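Local coordinates for protein SAM-dependent methyltransferase (Exiguobacterium sibiricum 255-15, PDB 3D2L) that probably transfers a methyl group from S-adenosylmethionine to an acceptor substrate, at residues D105-V116 with H196-Y206. Sequence-based numbering, arbitrary orientation. Where two conformers were deposited one is given.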
# COMPACT_ATOMS: atom_id res chain seq x y z
N ASP A 105 -0.27 -0.46 3.84
CA ASP A 105 -1.09 0.67 4.29
C ASP A 105 -1.42 1.72 3.22
O ASP A 105 -1.82 2.86 3.53
CB ASP A 105 -0.59 1.31 5.61
CG ASP A 105 0.86 1.78 5.56
OD1 ASP A 105 1.75 0.96 5.82
OD2 ASP A 105 1.12 2.98 5.32
N SER A 106 -1.31 1.33 1.95
CA SER A 106 -1.67 2.21 0.85
C SER A 106 -3.15 2.63 0.92
O SER A 106 -3.52 3.75 0.54
CB SER A 106 -1.43 1.50 -0.46
OG SER A 106 -1.62 2.41 -1.50
N LEU A 107 -3.99 1.72 1.41
CA LEU A 107 -5.43 2.02 1.51
C LEU A 107 -5.65 3.14 2.48
O LEU A 107 -6.62 3.91 2.35
CB LEU A 107 -6.24 0.77 1.93
CG LEU A 107 -7.76 0.94 1.76
CD1 LEU A 107 -8.25 0.84 0.34
CD2 LEU A 107 -8.42 -0.11 2.66
N ASN A 108 -4.76 3.26 3.47
CA ASN A 108 -4.90 4.33 4.47
C ASN A 108 -4.70 5.77 3.99
O ASN A 108 -5.02 6.71 4.72
CB ASN A 108 -4.04 4.05 5.73
CG ASN A 108 -4.53 2.88 6.53
OD1 ASN A 108 -3.80 1.89 6.68
ND2 ASN A 108 -5.77 2.91 6.96
N TYR A 109 -4.23 5.97 2.76
CA TYR A 109 -4.08 7.29 2.20
C TYR A 109 -5.42 7.88 1.79
O TYR A 109 -5.52 9.07 1.62
CB TYR A 109 -3.09 7.30 1.04
CG TYR A 109 -1.67 7.11 1.52
CD1 TYR A 109 -0.95 8.15 2.10
CD2 TYR A 109 -1.03 5.91 1.32
CE1 TYR A 109 0.40 7.93 2.55
CE2 TYR A 109 0.26 5.68 1.75
CZ TYR A 109 0.97 6.69 2.36
OH TYR A 109 2.24 6.38 2.78
N LEU A 110 -6.46 7.04 1.70
CA LEU A 110 -7.79 7.53 1.39
C LEU A 110 -8.21 8.44 2.49
O LEU A 110 -7.89 8.19 3.64
CB LEU A 110 -8.78 6.39 1.23
CG LEU A 110 -8.42 5.49 0.02
CD1 LEU A 110 -9.38 4.28 -0.10
CD2 LEU A 110 -8.41 6.33 -1.23
N GLN A 111 -9.00 9.46 2.16
CA GLN A 111 -9.34 10.47 3.15
C GLN A 111 -10.72 10.39 3.74
O GLN A 111 -10.92 10.88 4.85
CB GLN A 111 -9.10 11.85 2.53
CG GLN A 111 -7.61 12.04 2.16
CD GLN A 111 -7.24 13.48 1.85
OE1 GLN A 111 -8.11 14.38 1.77
NE2 GLN A 111 -5.94 13.72 1.64
N THR A 112 -11.67 9.80 3.03
CA THR A 112 -13.05 9.77 3.51
C THR A 112 -13.58 8.36 3.50
O THR A 112 -12.97 7.44 2.96
CB THR A 112 -13.97 10.65 2.64
OG1 THR A 112 -13.94 10.19 1.28
CG2 THR A 112 -13.53 12.10 2.65
N GLU A 113 -14.71 8.19 4.16
CA GLU A 113 -15.42 6.93 4.17
C GLU A 113 -15.88 6.62 2.75
O GLU A 113 -15.73 5.49 2.27
CB GLU A 113 -16.57 7.00 5.17
CG GLU A 113 -16.03 7.30 6.61
CD GLU A 113 -17.09 7.27 7.69
OE1 GLU A 113 -18.14 6.62 7.47
OE2 GLU A 113 -16.85 7.87 8.77
N ALA A 114 -16.36 7.64 2.04
CA ALA A 114 -16.80 7.48 0.64
C ALA A 114 -15.72 6.95 -0.25
O ALA A 114 -15.98 6.09 -1.09
CB ALA A 114 -17.35 8.83 0.09
N ASP A 115 -14.50 7.46 -0.09
CA ASP A 115 -13.35 7.00 -0.87
C ASP A 115 -13.11 5.52 -0.72
O ASP A 115 -12.74 4.84 -1.70
CB ASP A 115 -12.05 7.70 -0.39
CG ASP A 115 -12.01 9.19 -0.63
OD1 ASP A 115 -12.72 9.75 -1.47
OD2 ASP A 115 -11.16 9.80 0.05
N VAL A 116 -13.23 5.03 0.51
CA VAL A 116 -13.05 3.61 0.78
C VAL A 116 -14.19 2.77 0.09
O VAL A 116 -13.92 1.76 -0.53
CB VAL A 116 -12.99 3.29 2.31
CG1 VAL A 116 -12.72 1.80 2.50
CG2 VAL A 116 -11.85 4.15 3.03
N HIS A 196 1.78 14.09 3.99
CA HIS A 196 0.98 12.92 3.67
C HIS A 196 -0.03 12.73 4.76
O HIS A 196 0.25 12.98 5.93
CB HIS A 196 1.88 11.71 3.51
CG HIS A 196 2.88 11.85 2.40
ND1 HIS A 196 2.56 11.65 1.07
CD2 HIS A 196 4.18 12.24 2.41
CE1 HIS A 196 3.61 11.89 0.32
NE2 HIS A 196 4.61 12.23 1.11
N HIS A 197 -1.22 12.28 4.36
CA HIS A 197 -2.33 12.09 5.27
C HIS A 197 -2.76 10.65 5.25
O HIS A 197 -2.96 10.07 4.18
CB HIS A 197 -3.50 12.98 4.83
CG HIS A 197 -3.17 14.43 4.88
ND1 HIS A 197 -3.25 15.17 6.04
CD2 HIS A 197 -2.68 15.27 3.93
CE1 HIS A 197 -2.85 16.41 5.80
NE2 HIS A 197 -2.50 16.49 4.53
N GLN A 198 -2.94 10.07 6.43
CA GLN A 198 -3.46 8.72 6.53
C GLN A 198 -4.56 8.64 7.56
O GLN A 198 -4.57 9.41 8.52
CB GLN A 198 -2.38 7.72 6.83
CG GLN A 198 -1.56 7.35 5.63
CD GLN A 198 -0.60 6.22 5.95
OE1 GLN A 198 0.05 6.24 7.02
NE2 GLN A 198 -0.52 5.22 5.05
N ARG A 199 -5.49 7.72 7.33
CA ARG A 199 -6.59 7.54 8.21
C ARG A 199 -6.98 6.07 8.24
O ARG A 199 -6.94 5.34 7.23
CB ARG A 199 -7.79 8.43 7.77
CG ARG A 199 -9.02 8.31 8.63
CD ARG A 199 -10.09 9.22 8.09
NE ARG A 199 -11.28 9.15 8.92
CZ ARG A 199 -12.39 9.80 8.65
NH1 ARG A 199 -12.45 10.61 7.59
NH2 ARG A 199 -13.42 9.68 9.47
N THR A 200 -7.33 5.62 9.43
CA THR A 200 -7.76 4.27 9.60
C THR A 200 -9.07 4.23 10.39
O THR A 200 -9.62 5.28 10.81
CB THR A 200 -6.62 3.36 10.16
OG1 THR A 200 -6.86 2.01 9.77
CG2 THR A 200 -6.49 3.48 11.72
N TYR A 201 -9.59 3.01 10.51
CA TYR A 201 -10.85 2.69 11.15
C TYR A 201 -10.70 1.38 11.92
O TYR A 201 -9.77 0.57 11.64
CB TYR A 201 -11.95 2.53 10.09
CG TYR A 201 -12.13 3.76 9.22
CD1 TYR A 201 -11.41 3.90 8.02
CD2 TYR A 201 -12.99 4.78 9.60
CE1 TYR A 201 -11.55 5.04 7.25
CE2 TYR A 201 -13.16 5.90 8.81
CZ TYR A 201 -12.43 6.03 7.64
OH TYR A 201 -12.58 7.16 6.85
N PRO A 202 -11.58 1.16 12.93
CA PRO A 202 -11.60 -0.15 13.57
C PRO A 202 -11.85 -1.23 12.50
O PRO A 202 -12.56 -0.99 11.53
CB PRO A 202 -12.77 -0.05 14.54
CG PRO A 202 -12.86 1.41 14.87
CD PRO A 202 -12.51 2.11 13.58
N PRO A 203 -11.24 -2.42 12.64
CA PRO A 203 -11.45 -3.46 11.63
C PRO A 203 -12.92 -3.76 11.29
O PRO A 203 -13.24 -4.03 10.15
CB PRO A 203 -10.78 -4.69 12.24
CG PRO A 203 -9.77 -4.12 13.16
CD PRO A 203 -10.28 -2.83 13.68
N GLU A 204 -13.78 -3.69 12.27
CA GLU A 204 -15.21 -3.93 12.07
C GLU A 204 -15.82 -2.97 11.04
O GLU A 204 -16.78 -3.32 10.39
CB GLU A 204 -15.96 -3.75 13.38
CG GLU A 204 -15.60 -4.77 14.46
CD GLU A 204 -14.23 -4.56 15.15
OE1 GLU A 204 -13.64 -3.44 15.12
OE2 GLU A 204 -13.77 -5.56 15.75
N GLN A 205 -15.31 -1.74 10.96
CA GLN A 205 -15.82 -0.76 9.99
C GLN A 205 -15.45 -1.20 8.59
O GLN A 205 -16.27 -1.13 7.68
CB GLN A 205 -15.25 0.64 10.24
CG GLN A 205 -15.74 1.64 9.20
CD GLN A 205 -17.24 1.80 9.21
OE1 GLN A 205 -17.77 2.60 9.95
NE2 GLN A 205 -17.94 1.06 8.35
N TYR A 206 -14.20 -1.66 8.42
CA TYR A 206 -13.77 -2.18 7.14
C TYR A 206 -14.54 -3.44 6.69
O TYR A 206 -14.82 -3.58 5.52
CB TYR A 206 -12.27 -2.50 7.13
CG TYR A 206 -11.34 -1.26 7.05
CD1 TYR A 206 -11.21 -0.53 5.86
CD2 TYR A 206 -10.56 -0.90 8.12
CE1 TYR A 206 -10.36 0.57 5.78
CE2 TYR A 206 -9.68 0.16 8.05
CZ TYR A 206 -9.59 0.90 6.88
OH TYR A 206 -8.73 1.96 6.81
O HOH W 1 -8.74 3.31 4.41
O HOH W 2 -4.35 11.36 1.34
O HOH W 3 -11.03 7.29 4.88
O HOH W 4 -8.46 5.99 4.96
O HOH W 5 -15.51 10.58 6.03
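A polar, partly buried contact joins the loop and 3-10 turn between strand 97-102 and helix 113-126 to the outer edge of the four-stranded antiparallel sheet, where strand 189-199 ends. Asn108 and Arg199 are tied twice: Arg199 N donates to Asn108 O (2.8 Å) in the carbonyl plane, and Asn108 ND2 reaches Arg199 O (2.7 Å) from above that carbonyl's plane. Asn108 OD1 accepts from the backbone of His138, so its amide bridges both sheets. Gln198 lies over one face of the Tyr109 ring, CG 3.9 Å from the centroid in a CH-pi contact; NE2, over the same face toward the rim, donates from there to Asp105 OD2 (2.8 Å). That bond is nearly straight (173°), uses the anti lone pair and lies in the amide plane; His176 and His138 hold Gln198 OE1. With CG anti to the backbone N (chi1 180°) and the rest of the chain extended, Arg199 brings NH1 to hydrogen-bond Gln111 O (3.1 Å), with Tyr201 OH above the centre of its guanidinium. Leu107 CD2 packs on Tyr206 CE1 (3.7 Å), and water 1 links Leu107 O to Tyr206 OH. The contact thus seats an antiparallel sheet insertion on the loop after the fourth strand of a Rossmann-like class I methyltransferase fold.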